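Local coordinates for protein lactate racemase (Thermoanaerobacterium thermosaccharolyticum, PDB 2YJG) that interconverts the D- and L-isomers of lactate, using a nickel pincer complex derived from nicotinic acid mononucleotide as its cofactor, at residues 5-13 with 313-321; 151-159 with 186-195. All coordinates share one frame; numbering follows the deposited sequence.

Overall arrangement
From the N terminus, the chain first forms the hairpin of strands 3-8 and 11-16 and then adds an edge strand, 22-25, to a six-stranded parallel sheet that is completed much later in the sequence. In between, it builds the mixed sheet that includes strands 66-71 and 164-170, and a separate antiparallel pair, 141-146 and 152-156. Contact 2 joins strand 152-156 and the start of helix 157-161 to the loop leading into helix 193-198, closing a short loop. Contact 1 closes a far longer one when 313-321, at the end of a central strand of the parallel sheet, meets the hairpin. Contact 2 is therefore nested, along the chain, inside the loop closed by contact 1. Their centres are 35 Å apart.

Contact 1: residues 5-13 with 313-321; sequences EIPYGKSKL and IIIAAECAD
Tyr8 and Glu318 both hold CG anti to the backbone N (chi1 -177° and 177°), and these torsions carry the phenol ring over the backbone at Ala317-Glu318 while the glutamate extends toward the hairpin turn. The two side chains cross at about a right angle. Glu318 CB lies over one face of the ring, 3.9 Å from the centroid of the Tyr8 ring, in a CH-pi contact offset toward the rim. The backbone also comes close, with Tyr8 CE2 3.5 Å from Glu318 N. At the edge of the same ring, near its plane, Ala316 CB meets Tyr8 CD2 at 3.8 Å. This methyl is shared with two further hairpin side chains: Ile6 CG2 touches Ala316 CB at 3.8 Å and Leu13 CD1 approaches Ala316 CB at 4.0 Å.

Beyond CG the Glu318 chain stays extended, and its carboxylate comes up against Gly9, with OE1 3.3 Å from Gly9 CA. A CB at Gly9 would clash with the Glu318 carboxyl carbon, and the positive phi of this residue also favours glycine. No hydrogen bond joins the two segments directly; instead Asp290 OD2 bonds to both Gly9 N and Glu318 N, so one carboxylate oxygen links the two backbones.

The hairpin is closed by paired backbone bonds between Ile6 and Leu13 and between Tyr8 and Ser11, and a type II' turn runs from Tyr8 to Ser11. Strand 5-8 passes over strand 313-316 at 61°, with axes 8.2 Å apart at closest approach. The contact thus seats an N-terminal two-residue beta-hairpin, with its type II' turn, on the C-terminal end of a central strand of the parallel sheet, the same sheet that the chain enters just after the hairpin, at strand 22-25.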
# COMPACT_ATOMS: atom_id res chain seq x y z
N GLU A 5 -25.07 12.05 30.79
CA GLU A 5 -24.21 12.38 29.68
C GLU A 5 -24.62 11.50 28.49
O GLU A 5 -24.65 10.28 28.60
CB GLU A 5 -22.75 12.17 29.98
CG GLU A 5 -22.10 13.19 30.92
CD GLU A 5 -20.56 13.19 30.82
OE1 GLU A 5 -19.98 12.26 30.21
OE2 GLU A 5 -19.94 14.15 31.34
N ILE A 6 -24.96 12.17 27.39
CA ILE A 6 -25.49 11.56 26.13
C ILE A 6 -24.51 11.88 24.99
O ILE A 6 -24.27 13.05 24.69
CB ILE A 6 -26.86 12.19 25.84
CG1 ILE A 6 -27.80 11.90 27.04
CG2 ILE A 6 -27.49 11.74 24.54
CD1 ILE A 6 -28.22 10.49 27.19
N PRO A 7 -23.89 10.87 24.41
CA PRO A 7 -22.93 10.92 23.32
C PRO A 7 -23.56 11.62 22.15
O PRO A 7 -24.73 11.41 21.87
CB PRO A 7 -22.71 9.47 23.00
CG PRO A 7 -23.17 8.74 24.16
CD PRO A 7 -24.04 9.51 24.94
N TYR A 8 -22.81 12.50 21.51
CA TYR A 8 -23.36 13.41 20.48
C TYR A 8 -22.19 14.02 19.76
O TYR A 8 -21.41 14.80 20.35
CB TYR A 8 -24.22 14.51 21.12
CG TYR A 8 -24.87 15.45 20.12
CD1 TYR A 8 -24.22 16.58 19.63
CD2 TYR A 8 -26.13 15.17 19.60
CE1 TYR A 8 -24.81 17.39 18.64
CE2 TYR A 8 -26.74 16.00 18.64
CZ TYR A 8 -26.09 17.13 18.20
OH TYR A 8 -26.70 17.96 17.25
N GLY A 9 -22.04 13.66 18.49
CA GLY A 9 -21.00 14.17 17.69
C GLY A 9 -19.69 13.88 18.37
O GLY A 9 -19.46 12.75 18.78
N LYS A 10 -18.82 14.89 18.42
CA LYS A 10 -17.54 14.74 19.03
C LYS A 10 -17.49 15.14 20.50
O LYS A 10 -16.42 15.23 21.10
CB LYS A 10 -16.48 15.49 18.20
CG LYS A 10 -16.14 14.78 16.91
CD LYS A 10 -14.79 15.20 16.36
CE LYS A 10 -14.49 14.49 14.98
NZ LYS A 10 -13.58 15.31 14.06
N SER A 11 -18.66 15.27 21.10
CA SER A 11 -18.82 15.68 22.47
C SER A 11 -19.83 14.78 23.17
O SER A 11 -20.23 13.70 22.67
CB SER A 11 -19.36 17.08 22.48
OG SER A 11 -18.32 18.01 22.40
N LYS A 12 -20.29 15.26 24.31
CA LYS A 12 -21.47 14.71 24.91
C LYS A 12 -22.39 15.85 25.20
O LYS A 12 -21.93 17.01 25.37
CB LYS A 12 -21.12 13.92 26.18
CG LYS A 12 -19.98 12.92 25.99
CD LYS A 12 -20.29 11.51 26.58
CE LYS A 12 -19.67 10.35 25.75
NZ LYS A 12 -18.25 10.02 26.11
N LEU A 13 -23.68 15.58 25.23
CA LEU A 13 -24.61 16.53 25.80
C LEU A 13 -24.80 16.22 27.26
O LEU A 13 -24.89 15.05 27.62
CB LEU A 13 -25.94 16.54 25.05
CG LEU A 13 -25.78 16.60 23.53
CD1 LEU A 13 -27.11 16.47 22.88
CD2 LEU A 13 -25.06 17.88 23.09
N ILE A 313 -40.04 8.87 21.20
CA ILE A 313 -38.64 8.55 21.28
C ILE A 313 -37.87 9.83 20.94
O ILE A 313 -38.06 10.42 19.82
CB ILE A 313 -38.28 7.43 20.28
CG1 ILE A 313 -38.98 6.12 20.66
CG2 ILE A 313 -36.75 7.24 20.16
CD1 ILE A 313 -39.18 5.15 19.34
N ILE A 314 -37.03 10.28 21.87
CA ILE A 314 -36.04 11.39 21.66
C ILE A 314 -34.67 10.78 21.42
O ILE A 314 -34.17 9.96 22.21
CB ILE A 314 -35.92 12.36 22.85
CG1 ILE A 314 -37.26 12.97 23.19
CG2 ILE A 314 -34.88 13.43 22.55
CD1 ILE A 314 -37.39 13.59 24.63
N ILE A 315 -34.07 11.14 20.30
CA ILE A 315 -32.77 10.63 19.94
C ILE A 315 -31.81 11.80 19.65
O ILE A 315 -32.10 12.66 18.83
CB ILE A 315 -32.80 9.63 18.72
CG1 ILE A 315 -31.41 9.07 18.58
CG2 ILE A 315 -33.24 10.27 17.44
CD1 ILE A 315 -31.18 7.79 17.88
N ALA A 316 -30.65 11.78 20.31
CA ALA A 316 -29.64 12.75 20.04
C ALA A 316 -28.66 12.12 19.09
O ALA A 316 -28.07 11.12 19.41
CB ALA A 316 -28.93 13.21 21.32
N ALA A 317 -28.53 12.74 17.91
CA ALA A 317 -27.70 12.26 16.79
C ALA A 317 -27.30 13.51 15.96
O ALA A 317 -28.14 14.17 15.36
CB ALA A 317 -28.47 11.22 15.92
N GLU A 318 -26.03 13.87 16.00
CA GLU A 318 -25.57 15.13 15.35
C GLU A 318 -25.86 15.10 13.87
O GLU A 318 -26.31 16.09 13.29
CB GLU A 318 -24.08 15.28 15.59
CG GLU A 318 -23.49 16.48 14.92
CD GLU A 318 -22.01 16.62 15.11
OE1 GLU A 318 -21.25 15.69 14.75
OE2 GLU A 318 -21.62 17.72 15.60
N CYS A 319 -25.65 13.93 13.25
CA CYS A 319 -25.92 13.77 11.82
C CYS A 319 -25.21 14.82 10.97
O CYS A 319 -25.80 15.45 10.11
CB CYS A 319 -27.43 13.75 11.50
SG CYS A 319 -28.31 12.38 12.36
N ALA A 320 -23.94 15.00 11.26
CA ALA A 320 -23.12 16.01 10.59
C ALA A 320 -23.14 15.86 9.08
O ALA A 320 -22.99 16.86 8.38
CB ALA A 320 -21.64 15.90 11.09
N ASP A 321 -23.26 14.62 8.59
CA ASP A 321 -23.29 14.33 7.16
C ASP A 321 -24.67 14.32 6.53
O ASP A 321 -24.78 14.02 5.33
CB ASP A 321 -22.56 13.02 6.88
CG ASP A 321 -21.08 13.08 7.26
OD1 ASP A 321 -20.50 14.19 7.27
OD2 ASP A 321 -20.49 12.04 7.51

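Contact 2: residues 151-159 with 186-195; sequences GKLEINKLA and ILPGIASVQC
Glu154 and Ser192 face each other with their polar ends converging. The glutamate runs extended beyond CG, and Ser192 OG donates to the anti lone pair of Glu154 OE1 at 2.9 Å. A chi1 of 68° sets OG between the backbone N and the carbonyl carbon, where it also accepts from Cys195 N as the N-cap of helix 193-198. Cys195 SG turns back toward strand 152-156 and takes a weak hydrogen bond from Glu154 N at 3.3 Å.

Backbone bonds flank the single beta bridge between Ile155 and Ala191. Ser192 N reaches Glu154 O from above the carbonyl plane, whereas Asn156 N meets Ile190 O almost in line with its C=O bond (172°). On the apolar side, Ile155 and Ile186 cross obliquely, their CG2 methyls 4.0 Å apart, and Ile190 CD1 presses tightly on Ala159 CB at 3.3 Å. Asn156 OD1 caps helix 157-161 through Leu158 N, while its ND2 bonds to His133.

Replacing Ser192 by an alanine would remove OG, and Glu154 OE1 would probably lose its hydroxyl partner and Cys195 N its capping acceptor.

Glu154 OE1 also accepts from a water at 2.6 Å, so hydroxyl and water together probably stabilise a charged carboxylate beside the N-terminal end of helix 193-198, whose dipole would favour the same state.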
# COMPACT_ATOMS: atom_id res chain seq x y z
N GLY A 151 -33.38 -18.11 -2.95
CA GLY A 151 -32.46 -17.29 -3.76
C GLY A 151 -31.13 -17.93 -4.17
O GLY A 151 -30.53 -18.73 -3.43
N LYS A 152 -30.65 -17.55 -5.34
CA LYS A 152 -29.30 -17.92 -5.75
C LYS A 152 -28.25 -17.33 -4.78
O LYS A 152 -28.50 -16.28 -4.15
CB LYS A 152 -29.00 -17.37 -7.14
CG LYS A 152 -29.54 -18.19 -8.27
CD LYS A 152 -29.26 -17.49 -9.62
CE LYS A 152 -30.19 -18.00 -10.69
NZ LYS A 152 -30.27 -19.46 -10.54
N LEU A 153 -27.11 -18.00 -4.70
CA LEU A 153 -25.98 -17.57 -3.88
C LEU A 153 -24.74 -17.46 -4.78
O LEU A 153 -24.30 -18.46 -5.36
CB LEU A 153 -25.75 -18.59 -2.76
CG LEU A 153 -24.51 -18.38 -1.88
CD1 LEU A 153 -24.65 -16.96 -1.31
CD2 LEU A 153 -24.36 -19.43 -0.80
N GLU A 154 -24.22 -16.26 -4.95
CA GLU A 154 -23.03 -16.02 -5.78
C GLU A 154 -22.00 -15.40 -4.89
O GLU A 154 -22.31 -14.38 -4.24
CB GLU A 154 -23.37 -15.08 -6.93
CG GLU A 154 -24.63 -15.61 -7.69
CD GLU A 154 -25.31 -14.62 -8.60
OE1 GLU A 154 -25.28 -13.39 -8.34
OE2 GLU A 154 -25.92 -15.10 -9.60
N ILE A 155 -20.83 -16.01 -4.79
CA ILE A 155 -19.74 -15.40 -4.00
C ILE A 155 -18.42 -15.26 -4.79
O ILE A 155 -18.27 -15.84 -5.87
CB ILE A 155 -19.57 -16.06 -2.66
CG1 ILE A 155 -19.14 -17.54 -2.76
CG2 ILE A 155 -20.90 -15.99 -1.84
CD1 ILE A 155 -18.55 -18.09 -1.49
N ASN A 156 -17.51 -14.46 -4.26
CA ASN A 156 -16.17 -14.29 -4.88
C ASN A 156 -15.48 -15.64 -5.16
O ASN A 156 -15.33 -16.51 -4.26
CB ASN A 156 -15.30 -13.45 -3.95
CG ASN A 156 -14.12 -12.80 -4.64
OD1 ASN A 156 -13.19 -13.48 -5.10
ND2 ASN A 156 -14.13 -11.48 -4.66
N LYS A 157 -15.05 -15.78 -6.42
CA LYS A 157 -14.38 -17.01 -6.90
C LYS A 157 -13.14 -17.42 -6.12
O LYS A 157 -12.86 -18.59 -5.96
CB LYS A 157 -13.97 -16.82 -8.38
CG LYS A 157 -14.32 -18.06 -9.24
CD LYS A 157 -14.31 -17.79 -10.78
CE LYS A 157 -13.06 -17.04 -11.25
NZ LYS A 157 -13.02 -16.82 -12.77
N LEU A 158 -12.36 -16.45 -5.72
CA LEU A 158 -11.17 -16.71 -4.92
C LEU A 158 -11.50 -17.51 -3.69
O LEU A 158 -10.79 -18.43 -3.32
CB LEU A 158 -10.57 -15.38 -4.51
CG LEU A 158 -9.14 -15.45 -4.00
CD1 LEU A 158 -8.18 -15.77 -5.18
CD2 LEU A 158 -8.82 -14.10 -3.39
N ALA A 159 -12.59 -17.13 -3.02
CA ALA A 159 -13.07 -17.85 -1.84
C ALA A 159 -13.45 -19.31 -2.14
O ALA A 159 -13.14 -20.21 -1.35
CB ALA A 159 -14.25 -17.09 -1.24
N ILE A 186 -19.26 -13.86 4.65
CA ILE A 186 -19.66 -14.45 3.39
C ILE A 186 -20.80 -13.67 2.76
O ILE A 186 -20.65 -13.19 1.66
CB ILE A 186 -20.05 -15.91 3.52
CG1 ILE A 186 -18.96 -16.68 4.28
CG2 ILE A 186 -20.45 -16.48 2.14
CD1 ILE A 186 -17.57 -16.80 3.56
N LEU A 187 -21.93 -13.54 3.48
CA LEU A 187 -23.08 -12.82 2.96
C LEU A 187 -23.47 -11.80 4.05
O LEU A 187 -23.90 -12.19 5.12
CB LEU A 187 -24.22 -13.80 2.66
CG LEU A 187 -25.56 -13.27 2.15
CD1 LEU A 187 -25.42 -12.59 0.80
CD2 LEU A 187 -26.66 -14.36 2.13
N PRO A 188 -23.26 -10.49 3.79
CA PRO A 188 -22.94 -9.91 2.51
C PRO A 188 -21.47 -9.81 2.07
O PRO A 188 -21.21 -9.41 0.92
CB PRO A 188 -23.54 -8.52 2.64
CG PRO A 188 -23.33 -8.16 4.19
CD PRO A 188 -23.31 -9.49 4.88
N GLY A 189 -20.52 -10.11 2.93
CA GLY A 189 -19.17 -9.60 2.78
C GLY A 189 -18.46 -9.84 1.45
O GLY A 189 -17.79 -8.92 0.92
N ILE A 190 -18.63 -11.02 0.89
CA ILE A 190 -17.96 -11.37 -0.40
C ILE A 190 -18.98 -11.88 -1.42
O ILE A 190 -18.66 -12.66 -2.26
CB ILE A 190 -16.80 -12.37 -0.22
CG1 ILE A 190 -17.26 -13.76 0.35
CG2 ILE A 190 -15.69 -11.72 0.60
CD1 ILE A 190 -16.19 -14.87 0.14
N ALA A 191 -20.22 -11.41 -1.32
CA ALA A 191 -21.34 -11.83 -2.20
C ALA A 191 -21.57 -10.84 -3.29
O ALA A 191 -21.06 -9.70 -3.26
CB ALA A 191 -22.65 -11.94 -1.40
N SER A 192 -22.35 -11.27 -4.28
CA SER A 192 -22.74 -10.38 -5.41
C SER A 192 -23.70 -9.31 -4.96
O SER A 192 -24.47 -9.53 -4.01
CB SER A 192 -23.39 -11.20 -6.52
OG SER A 192 -24.64 -11.71 -6.12
N VAL A 193 -23.69 -8.15 -5.64
CA VAL A 193 -24.58 -7.04 -5.21
C VAL A 193 -26.05 -7.55 -5.18
O VAL A 193 -26.80 -7.20 -4.29
CB VAL A 193 -24.46 -5.75 -6.06
CG1 VAL A 193 -25.43 -4.68 -5.57
CG2 VAL A 193 -23.05 -5.18 -6.02
N GLN A 194 -26.43 -8.38 -6.14
CA GLN A 194 -27.82 -8.88 -6.20
C GLN A 194 -28.14 -9.74 -5.01
O GLN A 194 -29.21 -9.61 -4.43
CB GLN A 194 -28.03 -9.66 -7.51
CG GLN A 194 -29.48 -10.11 -7.80
CD GLN A 194 -29.71 -10.68 -9.27
OE1 GLN A 194 -28.95 -10.40 -10.21
NE2 GLN A 194 -30.79 -11.47 -9.43
N CYS A 195 -27.22 -10.61 -4.60
CA CYS A 195 -27.46 -11.42 -3.45
C CYS A 195 -27.56 -10.57 -2.20
O CYS A 195 -28.37 -10.83 -1.33
CB CYS A 195 -26.36 -12.47 -3.27
SG CYS A 195 -26.35 -13.78 -4.55
O HOH W 1 -25.74 -11.39 -9.87